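Local coordinates for protein lectin (Pleurotus ostreatus, PDB 6T0Q) that probably recognises galactose and related sugars through two calcium-containing beta-sandwich domains of the carbohydrate-binding-module type, at residues V74-D77 with D78-F82; A104-P107 with T108-F112. One frame throughout, in Å; residues are numbered along the deposited sequence.

Interaction 1: V74-D77 with D78-F82; sequences VASD and DAHTF. With CA (calcium ion), chain F.
Ser76 OG and His80 CG both sit between the backbone N and the carbonyl carbon (chi1 56° for Ser76, similar for His80), which turns hydroxyl and imidazole toward one another. Ser76 OG and His80 ND1 are hydrogen-bonded at 2.7 Å, the hydroxyl near the ring plane. His80 NE2 pairs with Gln99 OE1, which probably fixes the rotation of the ring. From the opposite direction Val74 CG2 stands over the centre of the His80 ring, 4.0 Å from the centroid and 3° off the normal, a CH-pi contact. The same methyl lies 4.1 Å from Phe82 CD2, at the ring edge. Here the chain turns the corner from strand 67-76 of one sheet to strand 79-84 of the other, with a cis peptide before Asp78 and a classic beta bulge, Asp78 and Ala79 both facing Gln117. The two aspartates lie side by side, carboxylate planes 86° apart. Asp77 OD1 and Asp78 OD2 each bind the calcium ion at 2.6 Å; Asn118, Ser123 and Pro124 add further ligands. Trp184 NE1 is hydrogen-bonded to Asp77 OD2 and Leu119 N to Asp78 OD2. The calcium probably offsets the repulsion between the adjacent carboxylates, allowing them to share this tight corner.

Interaction 2: A104-P107 with T108-F112; sequences ALQP and TWNLF. With NAG (2-acetamido-2-deoxy-beta-D-glucopyranose), chain E.
Asn110 grips the backbone of Gln106 with both ends of its side-chain amide. Gln106 N donates to Asn110 OD1 at 2.7 Å, with an N-H...O angle of 146°, and approaches in the carbonyl plane on a lone pair. In return Asn110 ND2 donates to Gln106 O at 3.0 Å; this bond is a little straighter, at 157°, but its donor is tilted from the carbonyl plane of Gln106. Leu105 crosses the Asn110 side chain at about a right angle, its CB 3.6 Å from Asn110 OD1, and its CD2 goes on to meet Phe112 CZ at 4.0 Å in the apolar interior.

On the other flank, the extended Gln106 side chain runs alongside Trp109 and sets its amide group over one face of the indole, the two planes nearly perpendicular. An N-acetylglucosamine, probably the first residue of an N-linked glycan on Asn58, lies over the opposite face, with its N2 3.5 Å from Trp109 CE3 and its C3 3.7 Å from Trp109 NE1. Trp109 CG sits between the backbone N and the carbonyl carbon (chi1 62°), a rotation that presents the broad side of the ring to the sugar. Thr60 and Pro163 lie beside it.

Further out, Asn85 ND2 adds a second donor to Asn110 OD1, and Ser67 OG bonds to Gln106 O. Each of the two oxygens in the paired bonds therefore has more than one partner. The local chemistry is thus divided: reciprocal amide bonds fix the course of the turn, whereas the indole packs against the N2/C3 side of the sugar and probably shapes where the glycan lies.

Interactions 1 and 2 both reach the sheet in which strands 79-84 and 109-118 are antiparallel neighbours. Their centres are about 21 Å apart, yet they touch through Phe82 CE1 and Phe112 CD2, 3.9 Å from each other. Both also involve connections between the two facing sheets: interaction 1 passes from strand 67-76 to strand 79-84, and interaction 2 spans the loop that leads from strand 98-104 into strand 109-118. Interaction 1 is mainly buried and combines an imidazole-hydroxyl pair with ionic coordination at its turn. Interaction 2 is only partly buried, and relies on neutral amide-backbone bonds inside and an indole-sugar contact outside. The two phenylalanine rings pack together in the apolar interior between these polar ends.

Interaction 1: V74-D77 with D78-F82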
ATOM      1  N   VAL A  74      14.548  13.728 -26.240  1.00 16.47           N
ATOM      2  CA  VAL A  74      13.915  14.389 -27.381  1.00 17.76           C
ATOM      3  C   VAL A  74      14.447  15.815 -27.493  1.00 21.90           C
ATOM      4  O   VAL A  74      14.710  16.477 -26.482  1.00 18.91           O
ATOM      5  CB  VAL A  74      12.370  14.355 -27.271  1.00 20.81           C
ATOM      6  CG1 VAL A  74      11.892  14.970 -25.951  1.00 22.38           C
ATOM      7  CG2 VAL A  74      11.726  15.056 -28.470  1.00 17.26           C
ATOM      8  N   ALA A  75      14.642  16.273 -28.730  1.00 18.52           N
ATOM      9  CA  ALA A  75      15.087  17.631 -29.010  1.00 18.74           C
ATOM     10  C   ALA A  75      14.269  18.173 -30.169  1.00 22.59           C
ATOM     11  O   ALA A  75      13.736  17.411 -30.980  1.00 19.85           O
ATOM     12  CB  ALA A  75      16.581  17.679 -29.354  1.00 15.80           C
ATOM     13  N   SER A  76      14.196  19.501 -30.271  1.00 18.27           N
ATOM     14  CA  SER A  76      13.317  20.071 -31.283  1.00 18.16           C
ATOM     15  C   SER A  76      13.789  21.452 -31.689  1.00 22.83           C
ATOM     16  O   SER A  76      14.357  22.194 -30.892  1.00 19.08           O
ATOM     17  CB  SER A  76      11.867  20.166 -30.781  1.00 20.12           C
ATOM     18  OG  SER A  76      11.797  20.925 -29.572  1.00 20.38           O
ATOM     19  N   ASP A  77      13.475  21.812 -32.922  1.00 20.34           N
ATOM     20  CA  ASP A  77      13.573  23.189 -33.380  1.00 20.59           C
ATOM     21  C   ASP A  77      12.223  23.508 -34.001  1.00 21.88           C
ATOM     22  O   ASP A  77      11.935  23.033 -35.100  1.00 22.17           O
ATOM     23  CB  ASP A  77      14.718  23.338 -34.388  1.00 21.31           C
ATOM     24  CG  ASP A  77      14.920  24.773 -34.858  1.00 26.74           C
ATOM     25  OD1 ASP A  77      14.119  25.659 -34.478  1.00 26.52           O
ATOM     26  OD2 ASP A  77      15.898  25.009 -35.604  1.00 22.88           O
ATOM     27  N   ASP A  78      11.374  24.284 -33.309  1.00 20.48           N
ATOM     28  CA  ASP A  78      11.658  24.995 -32.057  1.00 21.12           C
ATOM     29  C   ASP A  78      11.146  24.303 -30.795  1.00 21.96           C
ATOM     30  O   ASP A  78      11.747  24.432 -29.740  1.00 22.30           O
ATOM     31  CB  ASP A  78      11.020  26.390 -32.093  1.00 24.52           C
ATOM     32  CG  ASP A  78      11.674  27.305 -33.094  1.00 28.59           C
ATOM     33  OD1 ASP A  78      12.697  27.917 -32.727  1.00 27.23           O
ATOM     34  OD2 ASP A  78      11.176  27.404 -34.240  1.00 28.03           O
ATOM     35  N   ALA A  79      10.015  23.604 -30.884  1.00 19.28           N
ATOM     36  CA  ALA A  79       9.365  23.100 -29.680  1.00 20.33           C
ATOM     37  C   ALA A  79       8.645  21.798 -30.000  1.00 22.47           C
ATOM     38  O   ALA A  79       8.421  21.466 -31.167  1.00 18.99           O
ATOM     39  CB  ALA A  79       8.384  24.139 -29.107  1.00 22.55           C
ATOM     40  N   HIS A  80       8.260  21.066 -28.948  1.00 21.21           N
ATOM     41  CA  HIS A  80       7.612  19.771 -29.130  1.00 19.99           C
ATOM     42  C   HIS A  80       6.680  19.454 -27.966  1.00 22.22           C
ATOM     43  O   HIS A  80       6.857  19.936 -26.842  1.00 20.26           O
ATOM     44  CB  HIS A  80       8.640  18.640 -29.244  1.00 19.67           C
ATOM     45  CG  HIS A  80       9.492  18.491 -28.018  1.00 22.37           C
ATOM     46  ND1 HIS A  80      10.735  19.074 -27.901  1.00 21.34           N
ATOM     47  CD2 HIS A  80       9.267  17.849 -26.846  1.00 22.86           C
ATOM     48  CE1 HIS A  80      11.245  18.786 -26.715  1.00 22.02           C
ATOM     49  NE2 HIS A  80      10.372  18.047 -26.054  1.00 23.30           N
ATOM     50  N   THR A  81       5.703  18.593 -28.255  1.00 21.37           N
ATOM     51  CA  THR A  81       4.903  17.904 -27.248  1.00 22.07           C
ATOM     52  C   THR A  81       4.963  16.415 -27.546  1.00 23.53           C
ATOM     53  O   THR A  81       4.715  16.005 -28.681  1.00 23.06           O
ATOM     54  CB  THR A  81       3.444  18.385 -27.268  1.00 25.47           C
ATOM     55  OG1 THR A  81       3.426  19.811 -27.168  1.00 25.48           O
ATOM     56  CG2 THR A  81       2.663  17.786 -26.096  1.00 23.29           C
ATOM     57  N   PHE A  82       5.278  15.610 -26.534  1.00 25.39           N
ATOM     58  CA  PHE A  82       5.534  14.185 -26.705  1.00 23.65           C
ATOM     59  C   PHE A  82       4.400  13.377 -26.080  1.00 25.52           C
ATOM     60  O   PHE A  82       4.067  13.582 -24.906  1.00 24.59           O
ATOM     61  CB  PHE A  82       6.867  13.805 -26.049  1.00 23.79           C
ATOM     62  CG  PHE A  82       7.491  12.552 -26.601  1.00 25.58           C
ATOM     63  CD1 PHE A  82       6.958  11.303 -26.314  1.00 28.44           C
ATOM     64  CD2 PHE A  82       8.640  12.624 -27.389  1.00 23.87           C
ATOM     65  CE1 PHE A  82       7.549  10.142 -26.826  1.00 30.13           C
ATOM     66  CE2 PHE A  82       9.233  11.473 -27.900  1.00 22.72           C
ATOM     67  CZ  PHE A  82       8.691  10.235 -27.625  1.00 23.23           C
TER
HETATM   68 CA    CA F 403      12.834  26.973 -36.256  1.00 28.90          CA
HETATM   69  O   HOH W   1      13.985  28.948 -34.765  1.00 28.47           O

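Interaction 2: A104-P107 with T108-F112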
ATOM      1  N   ALA A 104       6.054   4.304 -18.754  1.00 23.62           N
ATOM      2  CA  ALA A 104       5.663   2.900 -18.842  1.00 25.39           C
ATOM      3  C   ALA A 104       5.086   2.587 -20.222  1.00 25.60           C
ATOM      4  O   ALA A 104       4.529   3.455 -20.897  1.00 25.29           O
ATOM      5  CB  ALA A 104       4.622   2.559 -17.770  1.00 22.79           C
ATOM      6  N   LEU A 105       5.201   1.325 -20.633  1.00 22.32           N
ATOM      7  CA  LEU A 105       4.831   0.931 -21.987  1.00 25.15           C
ATOM      8  C   LEU A 105       3.818  -0.206 -21.961  1.00 30.58           C
ATOM      9  O   LEU A 105       3.713  -0.951 -20.984  1.00 25.05           O
ATOM     10  CB  LEU A 105       6.061   0.491 -22.794  1.00 21.82           C
ATOM     11  CG  LEU A 105       7.090   1.594 -23.048  1.00 24.60           C
ATOM     12  CD1 LEU A 105       8.250   1.021 -23.862  1.00 23.23           C
ATOM     13  CD2 LEU A 105       6.433   2.769 -23.773  1.00 23.99           C
ATOM     14  N   GLN A 106       3.083  -0.330 -23.065  1.00 29.24           N
ATOM     15  CA  GLN A 106       2.289  -1.520 -23.317  1.00 31.21           C
ATOM     16  C   GLN A 106       3.204  -2.676 -23.722  1.00 30.41           C
ATOM     17  O   GLN A 106       4.286  -2.457 -24.272  1.00 26.80           O
ATOM     18  CB  GLN A 106       1.259  -1.254 -24.416  1.00 28.86           C
ATOM     19  CG  GLN A 106       0.181  -0.255 -24.003  1.00 29.48           C
ATOM     20  CD  GLN A 106      -0.579   0.311 -25.185  1.00 32.99           C
ATOM     21  OE1 GLN A 106      -0.281   0.002 -26.346  1.00 37.01           O
ATOM     22  NE2 GLN A 106      -1.559   1.148 -24.900  1.00 27.08           N
ATOM     23  N   PRO A 107       2.790  -3.919 -23.466  1.00 31.66           N
ATOM     24  CA  PRO A 107       3.711  -5.050 -23.679  1.00 34.07           C
ATOM     25  C   PRO A 107       4.073  -5.337 -25.134  1.00 31.40           C
ATOM     26  O   PRO A 107       5.214  -5.743 -25.388  1.00 30.28           O
ATOM     27  CB  PRO A 107       2.960  -6.233 -23.046  1.00 40.47           C
ATOM     28  CG  PRO A 107       1.529  -5.783 -22.957  1.00 41.74           C
ATOM     29  CD  PRO A 107       1.595  -4.316 -22.704  1.00 36.23           C
ATOM     30  N   THR A 108       3.172  -5.168 -26.106  1.00 28.28           N
ATOM     31  CA  THR A 108       3.480  -5.657 -27.451  1.00 31.21           C
ATOM     32  C   THR A 108       3.601  -4.582 -28.531  1.00 37.76           C
ATOM     33  O   THR A 108       4.276  -4.821 -29.544  1.00 39.17           O
ATOM     34  CB  THR A 108       2.432  -6.689 -27.903  1.00 38.63           C
ATOM     35  OG1 THR A 108       1.150  -6.061 -28.006  1.00 37.61           O
ATOM     36  CG2 THR A 108       2.352  -7.833 -26.900  1.00 42.15           C
ATOM     37  N   TRP A 109       2.947  -3.436 -28.377  1.00 28.49           N
ATOM     38  CA  TRP A 109       3.103  -2.340 -29.326  1.00 31.21           C
ATOM     39  C   TRP A 109       2.875  -1.033 -28.586  1.00 30.41           C
ATOM     40  O   TRP A 109       2.156  -0.996 -27.584  1.00 27.00           O
ATOM     41  CB  TRP A 109       2.139  -2.448 -30.525  1.00 28.64           C
ATOM     42  CG  TRP A 109       0.663  -2.397 -30.160  1.00 27.90           C
ATOM     43  CD1 TRP A 109      -0.170  -3.469 -29.982  1.00 32.83           C
ATOM     44  CD2 TRP A 109      -0.149  -1.226 -29.958  1.00 26.59           C
ATOM     45  NE1 TRP A 109      -1.436  -3.038 -29.665  1.00 34.16           N
ATOM     46  CE2 TRP A 109      -1.453  -1.669 -29.645  1.00 33.95           C
ATOM     47  CE3 TRP A 109       0.104   0.152 -29.998  1.00 29.81           C
ATOM     48  CZ2 TRP A 109      -2.505  -0.785 -29.373  1.00 35.41           C
ATOM     49  CZ3 TRP A 109      -0.944   1.034 -29.721  1.00 26.73           C
ATOM     50  CH2 TRP A 109      -2.234   0.558 -29.417  1.00 30.94           C
ATOM     51  N   ASN A 110       3.494   0.041 -29.083  1.00 25.70           N
ATOM     52  CA  ASN A 110       3.353   1.349 -28.454  1.00 23.65           C
ATOM     53  C   ASN A 110       3.321   2.439 -29.514  1.00 24.79           C
ATOM     54  O   ASN A 110       4.153   2.451 -30.428  1.00 24.69           O
ATOM     55  CB  ASN A 110       4.486   1.599 -27.452  1.00 28.01           C
ATOM     56  CG  ASN A 110       4.391   0.688 -26.246  1.00 24.38           C
ATOM     57  OD1 ASN A 110       3.615   0.947 -25.330  1.00 24.15           O
ATOM     58  ND2 ASN A 110       5.159  -0.400 -26.252  1.00 25.04           N
ATOM     59  N   LEU A 111       2.360   3.353 -29.382  1.00 23.82           N
ATOM     60  CA  LEU A 111       2.202   4.462 -30.316  1.00 26.18           C
ATOM     61  C   LEU A 111       2.896   5.694 -29.746  1.00 29.12           C
ATOM     62  O   LEU A 111       2.467   6.241 -28.723  1.00 23.25           O
ATOM     63  CB  LEU A 111       0.727   4.754 -30.578  1.00 28.48           C
ATOM     64  CG  LEU A 111       0.538   5.956 -31.505  1.00 30.87           C
ATOM     65  CD1 LEU A 111       1.002   5.617 -32.934  1.00 26.12           C
ATOM     66  CD2 LEU A 111      -0.911   6.402 -31.489  1.00 36.81           C
ATOM     67  N   PHE A 112       3.960   6.139 -30.414  1.00 23.53           N
ATOM     68  CA  PHE A 112       4.644   7.370 -30.045  1.00 21.69           C
ATOM     69  C   PHE A 112       4.187   8.479 -30.982  1.00 29.02           C
ATOM     70  O   PHE A 112       4.103   8.275 -32.198  1.00 24.53           O
ATOM     71  CB  PHE A 112       6.160   7.178 -30.097  1.00 21.10           C
ATOM     72  CG  PHE A 112       6.648   6.109 -29.156  1.00 23.47           C
ATOM     73  CD1 PHE A 112       6.677   4.774 -29.550  1.00 24.50           C
ATOM     74  CD2 PHE A 112       7.019   6.431 -27.859  1.00 22.52           C
ATOM     75  CE1 PHE A 112       7.090   3.781 -28.676  1.00 24.67           C
ATOM     76  CE2 PHE A 112       7.438   5.438 -26.977  1.00 23.81           C
ATOM     77  CZ  PHE A 112       7.473   4.117 -27.386  1.00 24.49           C
TER
HETATM   78  C1  NAG E 402       0.358  -1.338 -33.877  1.00 35.61           C
HETATM   79  C2  NAG E 402      -1.158  -1.135 -33.867  1.00 36.89           C
HETATM   80  C3  NAG E 402      -1.863  -2.346 -33.247  1.00 37.26           C
HETATM   81  C4  NAG E 402      -1.439  -3.643 -33.928  1.00 44.68           C
HETATM   82  C5  NAG E 402       0.089  -3.737 -33.930  1.00 43.33           C
HETATM   83  C6  NAG E 402       0.615  -4.936 -34.683  1.00 42.78           C
HETATM   84  C7  NAG E 402      -1.862   1.211 -33.784  1.00 41.52           C
HETATM   85  C8  NAG E 402      -2.186   2.384 -32.903  1.00 34.81           C
HETATM   86  N2  NAG E 402      -1.512   0.084 -33.157  1.00 33.32           N
HETATM   87  O3  NAG E 402      -3.267  -2.152 -33.368  1.00 36.56           O
HETATM   88  O5  NAG E 402       0.673  -2.571 -34.544  1.00 36.60           O
HETATM   89  O6  NAG E 402       0.580  -4.712 -36.085  1.00 46.01           O
HETATM   90  O7  NAG E 402      -1.903   1.285 -35.006  1.00 49.19           O